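Glycoside hydrolase family 43 (Halothermothrix orenii, PDB 4QQS) hydrolyses glycosidic bonds with alpha-L-arabinofuranosidase activity, and probably takes part in breaking down xylan and related polysaccharides. Local coordinates at residues 126-131 against 197-202; 136-141 against 229-234. All blocks are in the same frame, centred on the assembly; numbering follows the deposited sequence.

Contact 1. Residues 126-131 against 197-202; sequences DAHIFI and PFVIKH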
loop_
_atom_site.group_PDB
_atom_site.type_symbol
_atom_site.label_atom_id
_atom_site.label_comp_id
_atom_site.label_asym_id
_atom_site.label_seq_id
_atom_site.Cartn_x
_atom_site.Cartn_y
_atom_site.Cartn_z
ATOM N N ASP A 126 2.975 7.193 -0.423
ATOM C CA ASP A 126 2.252 6.021 -0.903
ATOM C C ASP A 126 2.647 5.592 -2.313
ATOM O O ASP A 126 1.823 5.086 -3.075
ATOM C CB ASP A 126 0.730 6.196 -0.814
ATOM C CG ASP A 126 0.178 6.038 0.589
ATOM O OD1 ASP A 126 0.939 5.721 1.516
ATOM O OD2 ASP A 126 -1.045 6.242 0.758
ATOM N N ALA A 127 3.928 5.710 -2.643
ATOM C CA ALA A 127 4.406 5.190 -3.910
ATOM C C ALA A 127 4.154 3.689 -4.044
ATOM O O ALA A 127 4.292 2.915 -3.093
ATOM C CB ALA A 127 5.879 5.462 -4.080
ATOM N N HIS A 128 3.815 3.302 -5.264
ATOM C CA HIS A 128 3.560 1.924 -5.626
ATOM C C HIS A 128 4.078 1.739 -7.045
ATOM O O HIS A 128 3.607 2.390 -7.960
ATOM C CB HIS A 128 2.064 1.636 -5.572
ATOM C CG HIS A 128 1.699 0.309 -6.144
ATOM N ND1 HIS A 128 1.980 -0.876 -5.508
ATOM C CD2 HIS A 128 1.106 -0.024 -7.319
ATOM C CE1 HIS A 128 1.582 -1.882 -6.274
ATOM N NE2 HIS A 128 1.041 -1.394 -7.372
ATOM N N ILE A 129 5.058 0.865 -7.224
ATOM C CA ILE A 129 5.591 0.587 -8.547
ATOM C C ILE A 129 4.973 -0.700 -9.073
ATOM O O ILE A 129 5.061 -1.746 -8.435
ATOM C CB ILE A 129 7.144 0.503 -8.555
ATOM C CG1 ILE A 129 7.750 1.847 -8.138
ATOM C CG2 ILE A 129 7.645 0.110 -9.950
ATOM C CD1 ILE A 129 9.270 1.838 -7.974
ATOM N N PHE A 130 4.339 -0.588 -10.231
ATOM C CA PHE A 130 3.717 -1.683 -10.963
ATOM C C PHE A 130 4.545 -1.966 -12.205
ATOM O O PHE A 130 4.766 -1.070 -13.011
ATOM C CB PHE A 130 2.292 -1.272 -11.365
ATOM C CG PHE A 130 1.641 -2.204 -12.354
ATOM C CD1 PHE A 130 1.250 -3.479 -11.989
ATOM C CD2 PHE A 130 1.432 -1.804 -13.657
ATOM C CE1 PHE A 130 0.656 -4.332 -12.916
ATOM C CE2 PHE A 130 0.849 -2.641 -14.567
ATOM C CZ PHE A 130 0.460 -3.907 -14.200
ATOM N N ILE A 131 5.001 -3.207 -12.344
ATOM C CA ILE A 131 5.718 -3.632 -13.530
ATOM C C ILE A 131 4.734 -4.411 -14.412
ATOM O O ILE A 131 4.239 -5.468 -14.021
ATOM C CB ILE A 131 6.951 -4.510 -13.180
ATOM C CG1 ILE A 131 7.857 -3.824 -12.147
ATOM C CG2 ILE A 131 7.730 -4.848 -14.441
ATOM C CD1 ILE A 131 8.371 -2.474 -12.546
ATOM N N PRO A 197 -2.632 3.298 -3.314
ATOM C CA PRO A 197 -2.863 2.510 -4.535
ATOM C C PRO A 197 -2.102 1.186 -4.552
ATOM O O PRO A 197 -0.956 1.121 -4.097
ATOM C CB PRO A 197 -2.344 3.426 -5.650
ATOM C CG PRO A 197 -1.328 4.305 -4.970
ATOM C CD PRO A 197 -1.904 4.550 -3.589
ATOM N N PHE A 198 -2.724 0.176 -5.141
ATOM C CA PHE A 198 -2.068 -1.095 -5.428
ATOM C C PHE A 198 -2.711 -1.647 -6.699
ATOM O O PHE A 198 -3.922 -1.762 -6.746
ATOM C CB PHE A 198 -2.226 -2.098 -4.268
ATOM C CG PHE A 198 -1.332 -3.302 -4.417
ATOM C CD1 PHE A 198 -1.633 -4.303 -5.316
ATOM C CD2 PHE A 198 -0.133 -3.396 -3.709
ATOM C CE1 PHE A 198 -0.780 -5.384 -5.491
ATOM C CE2 PHE A 198 0.701 -4.491 -3.882
ATOM C CZ PHE A 198 0.379 -5.458 -4.775
ATOM N N VAL A 199 -1.912 -1.976 -7.709
ATOM C CA VAL A 199 -2.435 -2.365 -9.018
ATOM C C VAL A 199 -2.173 -3.842 -9.321
ATOM O O VAL A 199 -1.058 -4.341 -9.152
ATOM C CB VAL A 199 -1.830 -1.468 -10.123
ATOM C CG1 VAL A 199 -2.256 -1.925 -11.529
ATOM C CG2 VAL A 199 -2.248 -0.018 -9.883
ATOM N N ILE A 200 -3.214 -4.530 -9.782
ATOM C CA ILE A 200 -3.106 -5.892 -10.309
ATOM C C ILE A 200 -3.720 -5.930 -11.703
ATOM O O ILE A 200 -4.540 -5.099 -12.075
ATOM C CB ILE A 200 -3.752 -6.948 -9.366
ATOM C CG1 ILE A 200 -5.251 -6.690 -9.179
ATOM C CG2 ILE A 200 -3.004 -6.974 -8.040
ATOM C CD1 ILE A 200 -5.946 -7.700 -8.268
ATOM N N LYS A 201 -3.310 -6.926 -12.472
ATOM C CA LYS A 201 -3.789 -7.106 -13.835
ATOM C C LYS A 201 -4.577 -8.405 -13.903
ATOM O O LYS A 201 -4.199 -9.406 -13.291
ATOM C CB LYS A 201 -2.604 -7.130 -14.812
ATOM C CG LYS A 201 -2.986 -7.000 -16.282
ATOM C CD LYS A 201 -1.752 -6.960 -17.166
ATOM C CE LYS A 201 -2.076 -6.634 -18.609
ATOM N NZ LYS A 201 -0.838 -6.503 -19.420
ATOM N N HIS A 202 -5.680 -8.390 -14.635
ATOM C CA HIS A 202 -6.519 -9.565 -14.769
ATOM C C HIS A 202 -7.231 -9.503 -16.109
ATOM O O HIS A 202 -7.910 -8.524 -16.412
ATOM C CB HIS A 202 -7.533 -9.619 -13.627
ATOM C CG HIS A 202 -8.394 -10.842 -13.643
ATOM N ND1 HIS A 202 -9.702 -10.831 -14.080
ATOM C CD2 HIS A 202 -8.129 -12.120 -13.284
ATOM C CE1 HIS A 202 -10.204 -12.050 -13.990
ATOM N NE2 HIS A 202 -9.272 -12.850 -13.506
HETATM O O HOH W 1 0.448 2.729 -2.104
HETATM O O HOH W 2 1.588 -3.733 -8.730
#
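Aromatic packing dominates where 126-131 meets 197-202. The imidazole of His-128 lies flat over the backbone of the other strand, with Phe-198 CA 3.7 Å from the ring centroid and almost on its normal. His-128 CE1 lies over one face of the Phe-198 ring, offset toward its rim and 3.4 Å from Phe-198 CD2, with the two ring planes tilted by 42°. One step along, Val-199 CG1 sits over the centre of the Phe-130 ring, 3.9 Å from its centroid. Both His-128 and Phe-130 hold CG anti to the backbone N (chi1 near 170°), which sends both rings across toward 197-202. Pro-197 backs onto Asp-126 with its CD and CG atoms.

These are the inner strands of two successive blades of the five-bladed propeller. They run nearly parallel, 12° between their directions, but their axes stay 7.0 Å apart, wider than a paired sheet, and water fills in. Water 1 donates to both Asp-126 O and Pro-197 O, at 2.9 Å each. Water 2 donates to Val-199 O at 2.7 Å and accepts a weak bond from His-128 NE2, which also lies 3.0 Å from Val-199 N.

Asp-126 and His-128 turn polar tips toward the active site. Asp-126, predicted to modulate the pKa of the proton donor Glu-195 and orient it, turns OD2 to the backbone N of Gly-196 and to a bound buffer molecule. His-128 ND1 bonds to Glu-75, a sodium ligand, so this imidazole is second shell to the metal; the carboxylate orients the ring and may polarise it. At the end of the pair remote from Asp-126, Lys-201 NZ is held by Asp-132, Gln-133 and Tyr-206.

Contact 2. Residues 136-141 against 229-234; sequences TPYIYY and TPLGPW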
loop_
_atom_site.group_PDB
_atom_site.type_symbol
_atom_site.label_atom_id
_atom_site.label_comp_id
_atom_site.label_asym_id
_atom_site.label_seq_id
_atom_site.Cartn_x
_atom_site.Cartn_y
_atom_site.Cartn_z
ATOM N N THR A 136 7.305 -2.754 -18.611
ATOM C CA THR A 136 7.305 -1.308 -18.401
ATOM C C THR A 136 6.919 -0.985 -16.956
ATOM O O THR A 136 5.895 -1.468 -16.467
ATOM C CB THR A 136 6.317 -0.600 -19.348
ATOM O OG1 THR A 136 6.598 -0.948 -20.711
ATOM C CG2 THR A 136 6.391 0.918 -19.184
ATOM N N PRO A 137 7.721 -0.152 -16.270
ATOM C CA PRO A 137 7.379 0.270 -14.913
ATOM C C PRO A 137 6.503 1.513 -14.892
ATOM O O PRO A 137 6.679 2.439 -15.691
ATOM C CB PRO A 137 8.746 0.590 -14.302
ATOM C CG PRO A 137 9.629 0.935 -15.461
ATOM C CD PRO A 137 9.058 0.313 -16.681
ATOM N N TYR A 138 5.567 1.519 -13.949
ATOM C CA TYR A 138 4.725 2.665 -13.673
ATOM C C TYR A 138 4.715 2.913 -12.179
ATOM O O TYR A 138 4.648 1.975 -11.405
ATOM C CB TYR A 138 3.289 2.408 -14.135
ATOM C CG TYR A 138 3.165 2.135 -15.609
ATOM C CD1 TYR A 138 3.316 0.850 -16.113
ATOM C CD2 TYR A 138 2.921 3.162 -16.508
ATOM C CE1 TYR A 138 3.215 0.591 -17.463
ATOM C CE2 TYR A 138 2.830 2.914 -17.875
ATOM C CZ TYR A 138 2.983 1.621 -18.340
ATOM O OH TYR A 138 2.879 1.341 -19.685
ATOM N N ILE A 139 4.779 4.174 -11.785
ATOM C CA ILE A 139 4.659 4.541 -10.388
ATOM C C ILE A 139 3.337 5.255 -10.158
ATOM O O ILE A 139 2.998 6.205 -10.859
ATOM C CB ILE A 139 5.876 5.373 -9.897
ATOM C CG1 ILE A 139 5.810 5.559 -8.375
ATOM C CG2 ILE A 139 5.990 6.706 -10.622
ATOM C CD1 ILE A 139 7.076 6.165 -7.777
ATOM N N TYR A 140 2.595 4.755 -9.176
ATOM C CA TYR A 140 1.361 5.364 -8.693
ATOM C C TYR A 140 1.712 5.986 -7.355
ATOM O O TYR A 140 2.394 5.372 -6.561
ATOM C CB TYR A 140 0.273 4.279 -8.523
ATOM C CG TYR A 140 -0.108 3.648 -9.829
ATOM C CD1 TYR A 140 0.629 2.606 -10.368
ATOM C CD2 TYR A 140 -1.182 4.117 -10.554
ATOM C CE1 TYR A 140 0.316 2.072 -11.608
ATOM C CE2 TYR A 140 -1.518 3.579 -11.787
ATOM C CZ TYR A 140 -0.759 2.556 -12.318
ATOM O OH TYR A 140 -1.017 2.013 -13.543
ATOM N N TYR A 141 1.272 7.214 -7.115
ATOM C CA TYR A 141 1.643 7.891 -5.885
ATOM C C TYR A 141 0.598 8.928 -5.527
ATOM O O TYR A 141 -0.235 9.299 -6.343
ATOM C CB TYR A 141 3.030 8.528 -6.014
ATOM C CG TYR A 141 3.156 9.517 -7.152
ATOM C CD1 TYR A 141 2.901 10.858 -6.965
ATOM C CD2 TYR A 141 3.517 9.106 -8.427
ATOM C CE1 TYR A 141 3.021 11.766 -8.004
ATOM C CE2 TYR A 141 3.630 10.008 -9.477
ATOM C CZ TYR A 141 3.389 11.337 -9.258
ATOM O OH TYR A 141 3.483 12.274 -10.273
ATOM N N THR A 229 -5.496 0.578 -19.731
ATOM C CA THR A 229 -4.063 0.785 -19.875
ATOM C C THR A 229 -3.578 1.429 -18.571
ATOM O O THR A 229 -4.361 2.064 -17.878
ATOM C CB THR A 229 -3.779 1.644 -21.114
ATOM O OG1 THR A 229 -2.410 1.508 -21.488
ATOM C CG2 THR A 229 -4.129 3.087 -20.862
ATOM N N PRO A 230 -2.293 1.274 -18.227
ATOM C CA PRO A 230 -1.886 1.716 -16.880
ATOM C C PRO A 230 -2.038 3.217 -16.623
ATOM O O PRO A 230 -2.219 3.618 -15.462
ATOM C CB PRO A 230 -0.415 1.280 -16.803
ATOM C CG PRO A 230 -0.367 0.072 -17.669
ATOM C CD PRO A 230 -1.262 0.423 -18.849
ATOM N N LEU A 231 -1.961 4.041 -17.659
ATOM C CA LEU A 231 -2.105 5.480 -17.475
ATOM C C LEU A 231 -3.568 5.937 -17.456
ATOM O O LEU A 231 -3.845 7.134 -17.378
ATOM C CB LEU A 231 -1.331 6.243 -18.551
ATOM C CG LEU A 231 0.187 6.057 -18.544
ATOM C CD1 LEU A 231 0.788 6.802 -19.717
ATOM C CD2 LEU A 231 0.827 6.526 -17.239
ATOM N N GLY A 232 -4.500 4.997 -17.530
ATOM C CA GLY A 232 -5.913 5.321 -17.467
ATOM C C GLY A 232 -6.517 5.524 -18.848
ATOM O O GLY A 232 -5.877 5.248 -19.866
ATOM N N PRO A 233 -7.758 6.029 -18.894
ATOM C CA PRO A 233 -8.553 6.498 -17.750
ATOM C C PRO A 233 -8.935 5.396 -16.764
ATOM O O PRO A 233 -9.120 4.237 -17.125
ATOM C CB PRO A 233 -9.813 7.085 -18.405
ATOM C CG PRO A 233 -9.865 6.530 -19.751
ATOM C CD PRO A 233 -8.462 6.227 -20.174
ATOM N N TRP A 234 -9.043 5.796 -15.504
ATOM C CA TRP A 234 -9.395 4.927 -14.402
ATOM C C TRP A 234 -10.829 5.185 -13.976
ATOM O O TRP A 234 -11.159 6.303 -13.585
ATOM C CB TRP A 234 -8.443 5.192 -13.233
ATOM C CG TRP A 234 -7.069 4.620 -13.465
ATOM C CD1 TRP A 234 -5.950 5.251 -13.950
ATOM C CD2 TRP A 234 -6.693 3.265 -13.231
ATOM N NE1 TRP A 234 -4.907 4.352 -14.025
ATOM C CE2 TRP A 234 -5.342 3.124 -13.594
ATOM C CE3 TRP A 234 -7.390 2.144 -12.784
ATOM C CZ2 TRP A 234 -4.671 1.907 -13.477
ATOM C CZ3 TRP A 234 -6.727 0.934 -12.686
ATOM C CH2 TRP A 234 -5.386 0.829 -13.013
#
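Pro-230 is the residue that Tyr-138 and Tyr-140 both seize. Its CB lies squarely over the Tyr-138 ring, 3.5 Å from the centroid and only 3° off the normal, a textbook CH-pi contact, while Pro-230 CG leans toward the phenol end, 3.6 Å from Tyr-138 CE1. Leu-231 extends this apolar patch, bringing CD2 to 4.0 Å from Tyr-138 CD2. Tyr-140 comes in tip first: its OH donates to Pro-230 O at 2.8 Å, and the same oxygen takes a second bond, 3.1 Å long, from Trp-234 NE1. Between those donors, Tyr-140 CE2 touches Trp-234 CZ2, the two side chains crossing at about a right angle.

This is inter-blade packing: the second strand of one propeller blade meets the loop between strands 221-227 and 235-236 of the next. Alternation with Ile-139 puts Tyr-138 and Tyr-140 on one side of their strand, and similar chi1 values (-60° and -64°) aim both rings alike. Facing them, 229-232 forms a type I turn closed by Gly-232 N to Thr-229 O, 3.0 Å; Gly-232 carries no CB to press on Leu-231 O or Trp-234 CD1, and a cis peptide to Pro-233 follows. Tyr-206 and Met-208, on strand 205-212 of the blade that also carries 229-234, back Trp-234, Tyr-206 touching Pro-230 and Met-208 Tyr-140 as well.

Both donors approach from above the carbonyl plane rather than along a lone pair, yet together they pin the carbonyl oxygen of the buried Pro-230 with neutral groups, fastening turn to strand without any charge.

After two blades (16-58 and 72-112), the chain lays down 126-131, the inner strand of the next blade, and turns back at once into 136-141; the two pair antiparallel, with His-128 N to Tyr-140 O and Phe-130 N to Tyr-138 O as probable hydrogen bonds. It then completes that blade and enters the following one through the strand holding 197-202, where contact 1 closes a 65-residue loop. After two more strands, the loop 229-234 comes back to 136-141, and contact 2 closes a loop of 87 residues. The two loops cross, neither nesting in the other, and both join the same neighbouring blades. They meet where Val-199 CG2 packs against Tyr-140 CE1.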